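Local coordinates for metallo-beta-lactamase domain-containing protein (Enterococcus faecalis, PDB 2AZ4), which binds two zinc ions in a metallo-beta-lactamase fold and is probably a hydrolase that acts on RNA as an exonuclease, at residues V265-F268 with A269-E273; P358-R361 with V362-L366. All blocks are in the same frame, centred on the assembly; numbering follows the deposited sequence.

Contact 1: V265-F268 with A269-E273; sequences VERF and AKIIE
K270 and E266 lie one helical turn apart, and the lysine packs its aliphatic part on the glutamate's backbone. K270 CB lies 3.5 Å from E266 O, and K270 CG closes to 3.0 Å on that same oxygen because CG stands beside the backbone N (chi1 -60°). K270 CD has already drawn back to 4.2 Å from E266 O. A bend at chi2 turns the chain so that K270 CE passes 4.2 Å from E266 OE1, while K270 NZ makes a long salt bridge to E273 OE1 at 3.7 Å. The K270 N-H also donates to E266 O. This is the i-to-i+4 pattern of an alpha helix, 265-274, which flanks the six-stranded parallel sheet; F268 and I272 turn to strand 278-282, and V265 to helix 283-293. On another side I271 CD1 rests 3.9 Å from R267 CG, the two side chains crossing at a slant, and 3.6 Å from R267 O. The extended start of R267 carries its guanidinium away from I271 to salt bridges with D349 and E237 and a hydrogen bond to C379 O.

Contact 2: P358-R361 with V362-L366; sequences PQYR and VFLDL
The phenol ring of Y360 takes a methyl of L364 over one face: L364 CD2 sits 4.1 Å from the ring centroid, 14° off the normal, in a CH-pi contact shifted toward the rim. The other methyl, L364 CD1, reaches the ring at Y360 CE2, 4.0 Å away; both methyls lie on the same side of the ring, CD2 over the face and CD1 out by CE2. Y360 has CG anti to its own N (chi1 -165°), whereas L364 CG lies beside its N, and these choices bring the two side chains together one turn apart. The guanidinium of R361 has D365 OD1 at its edge, close to its plane. R361 NE makes a long salt bridge of 3.8 Å to D365 OD1, with the guanidinium and carboxylate planes 87° apart, nearly perpendicular. The aliphatic part of R361 shares this approach, R361 CD standing 3.7 Å from D365 OD1. That carboxylate also leans over the helix backbone: R361 O takes the D365 N-H, while D365 OD1 stands close by, 3.1 Å from R361 O, as a second acceptor. Beneath the side chains F363 and L364 likewise donate their N-H groups to the carbonyls of Q359 and Y360. All this lies in the first turns of helix 358-369, the crossover helix of a beta-alpha-beta unit between strands 344-348 and 373-376. Y360 and L364 turn to the sheet, both touching F374 of strand 373-376, and the tyrosine hydroxyl hydrogen-bonds R376 at that strand's end. F363 meets F336 edge-to-face, and P352, in the loop leading into the helix, is touched by Q359, Y360 and F363.

Both contacts lie within single helices that pack on the six-stranded parallel sheet, and they come in series, contact 1 in helix 265-274 and contact 2 in helix 358-369. Their centres are 27 Å apart, with nearest atoms about 12 Å apart, so they do not touch. Contact 1 faces strand 278-282, whereas contact 2 faces the outermost strand 373-376. Strands 256-260 and 344-348, which precede the two helices, are neighbours in that sheet. Contact 1 also lies nearer the zinc ions: the side chains of V265 and E266 are each about 9 Å from those of zinc-binding H94 and H167, respectively. Contact 2 lies away from the zinc-binding residues, packing a crossover helix on the edge strand.

Contact 1: V265-F268 with A269-E273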
loop_
_atom_site.group_PDB
_atom_site.type_symbol
_atom_site.label_atom_id
_atom_site.label_comp_id
_atom_site.label_asym_id
_atom_site.label_seq_id
_atom_site.Cartn_x
_atom_site.Cartn_y
_atom_site.Cartn_z
ATOM N N VAL A 265 0.380 -9.914 2.871
ATOM C CA VAL A 265 0.674 -11.336 2.715
ATOM C C VAL A 265 1.016 -11.966 4.064
ATOM O O VAL A 265 0.662 -13.107 4.328
ATOM C CB VAL A 265 1.813 -11.579 1.719
ATOM C CG1 VAL A 265 1.798 -13.024 1.278
ATOM C CG2 VAL A 265 1.630 -10.720 0.464
ATOM N N GLU A 266 1.689 -11.204 4.923
ATOM C CA GLU A 266 2.081 -11.724 6.234
ATOM C C GLU A 266 0.916 -11.993 7.161
ATOM O O GLU A 266 1.013 -12.872 8.010
ATOM C CB GLU A 266 3.068 -10.789 6.923
ATOM C CG GLU A 266 4.509 -11.005 6.533
ATOM C CD GLU A 266 5.456 -10.361 7.540
ATOM O OE1 GLU A 266 5.711 -10.975 8.605
ATOM O OE2 GLU A 266 5.900 -9.230 7.281
ATOM N N ARG A 267 -0.160 -11.215 7.049
ATOM C CA ARG A 267 -1.358 -11.519 7.821
ATOM C C ARG A 267 -1.913 -12.881 7.384
ATOM O O ARG A 267 -2.241 -13.711 8.226
ATOM C CB ARG A 267 -2.432 -10.426 7.703
ATOM C CG ARG A 267 -3.698 -10.739 8.508
ATOM C CD ARG A 267 -4.768 -9.627 8.473
ATOM N NE ARG A 267 -4.257 -8.344 8.962
ATOM C CZ ARG A 267 -4.946 -7.202 8.924
ATOM N NH1 ARG A 267 -6.190 -7.196 8.452
ATOM N NH2 ARG A 267 -4.395 -6.064 9.351
ATOM N N PHE A 268 -2.008 -13.117 6.073
ATOM C CA PHE A 268 -2.440 -14.445 5.584
ATOM C C PHE A 268 -1.535 -15.554 6.090
ATOM O O PHE A 268 -2.021 -16.553 6.638
ATOM C CB PHE A 268 -2.529 -14.465 4.066
ATOM C CG PHE A 268 -3.740 -13.774 3.536
ATOM C CD1 PHE A 268 -4.955 -14.480 3.381
ATOM C CD2 PHE A 268 -3.702 -12.409 3.211
ATOM C CE1 PHE A 268 -6.099 -13.847 2.869
ATOM C CE2 PHE A 268 -4.852 -11.758 2.710
ATOM C CZ PHE A 268 -6.052 -12.475 2.530
ATOM N N ALA A 269 -0.225 -15.351 5.946
ATOM C CA ALA A 269 0.782 -16.262 6.500
ATOM C C ALA A 269 0.580 -16.560 7.982
ATOM O O ALA A 269 0.636 -17.733 8.401
ATOM C CB ALA A 269 2.208 -15.742 6.212
ATOM N N LYS A 270 0.340 -15.523 8.784
ATOM C CA LYS A 270 0.099 -15.710 10.230
ATOM C C LYS A 270 -1.178 -16.454 10.536
ATOM O O LYS A 270 -1.235 -17.273 11.474
ATOM C CB LYS A 270 0.081 -14.371 10.987
ATOM C CG LYS A 270 1.377 -13.587 10.894
ATOM C CD LYS A 270 2.527 -14.313 11.630
ATOM C CE LYS A 270 3.904 -13.861 11.141
ATOM N NZ LYS A 270 4.983 -14.172 12.143
ATOM N N ILE A 271 -2.230 -16.149 9.785
ATOM C CA ILE A 271 -3.482 -16.874 9.951
ATOM C C ILE A 271 -3.252 -18.376 9.710
ATOM O O ILE A 271 -3.659 -19.207 10.522
ATOM C CB ILE A 271 -4.635 -16.260 9.077
ATOM C CG1 ILE A 271 -5.033 -14.902 9.656
ATOM C CG2 ILE A 271 -5.858 -17.192 9.026
ATOM C CD1 ILE A 271 -5.813 -14.025 8.695
ATOM N N ILE A 272 -2.597 -18.711 8.601
ATOM C CA ILE A 272 -2.226 -20.092 8.285
ATOM C C ILE A 272 -1.428 -20.755 9.420
ATOM O O ILE A 272 -1.678 -21.916 9.778
ATOM C CB ILE A 272 -1.442 -20.127 6.946
ATOM C CG1 ILE A 272 -2.367 -19.711 5.800
ATOM C CG2 ILE A 272 -0.830 -21.495 6.682
ATOM C CD1 ILE A 272 -1.662 -19.528 4.472
ATOM N N GLU A 273 -0.491 -19.999 9.998
ATOM C CA GLU A 273 0.382 -20.471 11.091
ATOM C C GLU A 273 -0.428 -20.853 12.329
ATOM O O GLU A 273 -0.188 -21.910 12.923
ATOM C CB GLU A 273 1.435 -19.401 11.438
ATOM C CG GLU A 273 2.528 -19.802 12.443
ATOM C CD GLU A 273 3.253 -18.587 13.062
ATOM O OE1 GLU A 273 3.375 -17.540 12.377
ATOM O OE2 GLU A 273 3.710 -18.680 14.241
#

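Contact 2: P358-R361 with V362-L366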
loop_
_atom_site.group_PDB
_atom_site.type_symbol
_atom_site.label_atom_id
_atom_site.label_comp_id
_atom_site.label_asym_id
_atom_site.label_seq_id
_atom_site.Cartn_x
_atom_site.Cartn_y
_atom_site.Cartn_z
ATOM N N PRO A 358 -19.991 3.313 -0.463
ATOM C CA PRO A 358 -21.430 2.985 -0.583
ATOM C C PRO A 358 -21.703 1.468 -0.669
ATOM O O PRO A 358 -22.759 1.006 -0.230
ATOM C CB PRO A 358 -21.856 3.697 -1.874
ATOM C CG PRO A 358 -20.803 4.744 -2.108
ATOM C CD PRO A 358 -19.527 4.178 -1.565
ATOM N N GLN A 359 -20.746 0.705 -1.196
ATOM C CA GLN A 359 -20.855 -0.760 -1.230
ATOM C C GLN A 359 -20.876 -1.414 0.158
ATOM O O GLN A 359 -21.388 -2.516 0.320
ATOM C CB GLN A 359 -19.725 -1.365 -2.054
ATOM C CG GLN A 359 -19.912 -1.320 -3.552
ATOM C CD GLN A 359 -18.919 -2.246 -4.259
ATOM O OE1 GLN A 359 -18.264 -1.861 -5.235
ATOM N NE2 GLN A 359 -18.780 -3.468 -3.738
ATOM N N TYR A 360 -20.309 -0.730 1.147
ATOM C CA TYR A 360 -20.175 -1.272 2.489
ATOM C C TYR A 360 -21.539 -1.601 3.065
ATOM O O TYR A 360 -21.780 -2.729 3.478
ATOM C CB TYR A 360 -19.393 -0.301 3.377
ATOM C CG TYR A 360 -18.890 -0.894 4.659
ATOM C CD1 TYR A 360 -17.798 -1.758 4.666
ATOM C CD2 TYR A 360 -19.502 -0.601 5.873
ATOM C CE1 TYR A 360 -17.320 -2.308 5.843
ATOM C CE2 TYR A 360 -19.034 -1.153 7.071
ATOM C CZ TYR A 360 -17.940 -2.000 7.048
ATOM O OH TYR A 360 -17.460 -2.560 8.222
ATOM N N ARG A 361 -22.441 -0.618 3.047
ATOM C CA ARG A 361 -23.832 -0.813 3.457
ATOM C C ARG A 361 -24.554 -1.946 2.738
ATOM O O ARG A 361 -25.215 -2.753 3.389
ATOM C CB ARG A 361 -24.643 0.478 3.295
ATOM C CG ARG A 361 -25.951 0.484 4.101
ATOM C CD ARG A 361 -25.683 0.151 5.587
ATOM N NE ARG A 361 -26.806 0.537 6.447
ATOM C CZ ARG A 361 -26.963 1.743 6.998
ATOM N NH1 ARG A 361 -26.062 2.711 6.794
ATOM N NH2 ARG A 361 -28.027 1.983 7.759
ATOM N N VAL A 362 -24.440 -2.008 1.410
ATOM C CA VAL A 362 -25.114 -3.074 0.665
ATOM C C VAL A 362 -24.571 -4.454 1.037
ATOM O O VAL A 362 -25.341 -5.420 1.181
ATOM C CB VAL A 362 -25.253 -2.793 -0.904
ATOM C CG1 VAL A 362 -24.539 -1.546 -1.335
ATOM C CG2 VAL A 362 -24.870 -3.975 -1.758
ATOM N N PHE A 363 -23.255 -4.529 1.248
ATOM C CA PHE A 363 -22.603 -5.766 1.682
ATOM C C PHE A 363 -23.171 -6.215 3.033
ATOM O O PHE A 363 -23.636 -7.349 3.170
ATOM C CB PHE A 363 -21.080 -5.563 1.742
ATOM C CG PHE A 363 -20.286 -6.818 2.054
ATOM C CD1 PHE A 363 -20.675 -8.065 1.568
ATOM C CD2 PHE A 363 -19.115 -6.735 2.808
ATOM C CE1 PHE A 363 -19.920 -9.213 1.846
ATOM C CE2 PHE A 363 -18.345 -7.881 3.084
ATOM C CZ PHE A 363 -18.746 -9.110 2.616
ATOM N N LEU A 364 -23.157 -5.319 4.017
ATOM C CA LEU A 364 -23.678 -5.642 5.352
ATOM C C LEU A 364 -25.166 -5.984 5.310
ATOM O O LEU A 364 -25.615 -6.878 6.015
ATOM C CB LEU A 364 -23.432 -4.506 6.357
ATOM C CG LEU A 364 -22.071 -3.856 6.672
ATOM C CD1 LEU A 364 -22.067 -3.538 8.142
ATOM C CD2 LEU A 364 -20.857 -4.697 6.344
ATOM N N ASP A 365 -25.924 -5.278 4.469
ATOM C CA ASP A 365 -27.334 -5.592 4.256
ATOM C C ASP A 365 -27.518 -7.009 3.678
ATOM O O ASP A 365 -28.362 -7.779 4.161
ATOM C CB ASP A 365 -28.020 -4.516 3.388
ATOM C CG ASP A 365 -28.144 -3.152 4.101
ATOM O OD1 ASP A 365 -27.677 -2.995 5.266
ATOM O OD2 ASP A 365 -28.723 -2.215 3.488
ATOM N N LEU A 366 -26.722 -7.370 2.669
ATOM C CA LEU A 366 -26.761 -8.736 2.120
ATOM C C LEU A 366 -26.500 -9.809 3.181
ATOM O O LEU A 366 -27.234 -10.805 3.265
ATOM C CB LEU A 366 -25.804 -8.871 0.917
ATOM C CG LEU A 366 -24.922 -10.077 0.568
ATOM C CD1 LEU A 366 -25.536 -11.454 0.781
ATOM C CD2 LEU A 366 -24.396 -9.946 -0.877
#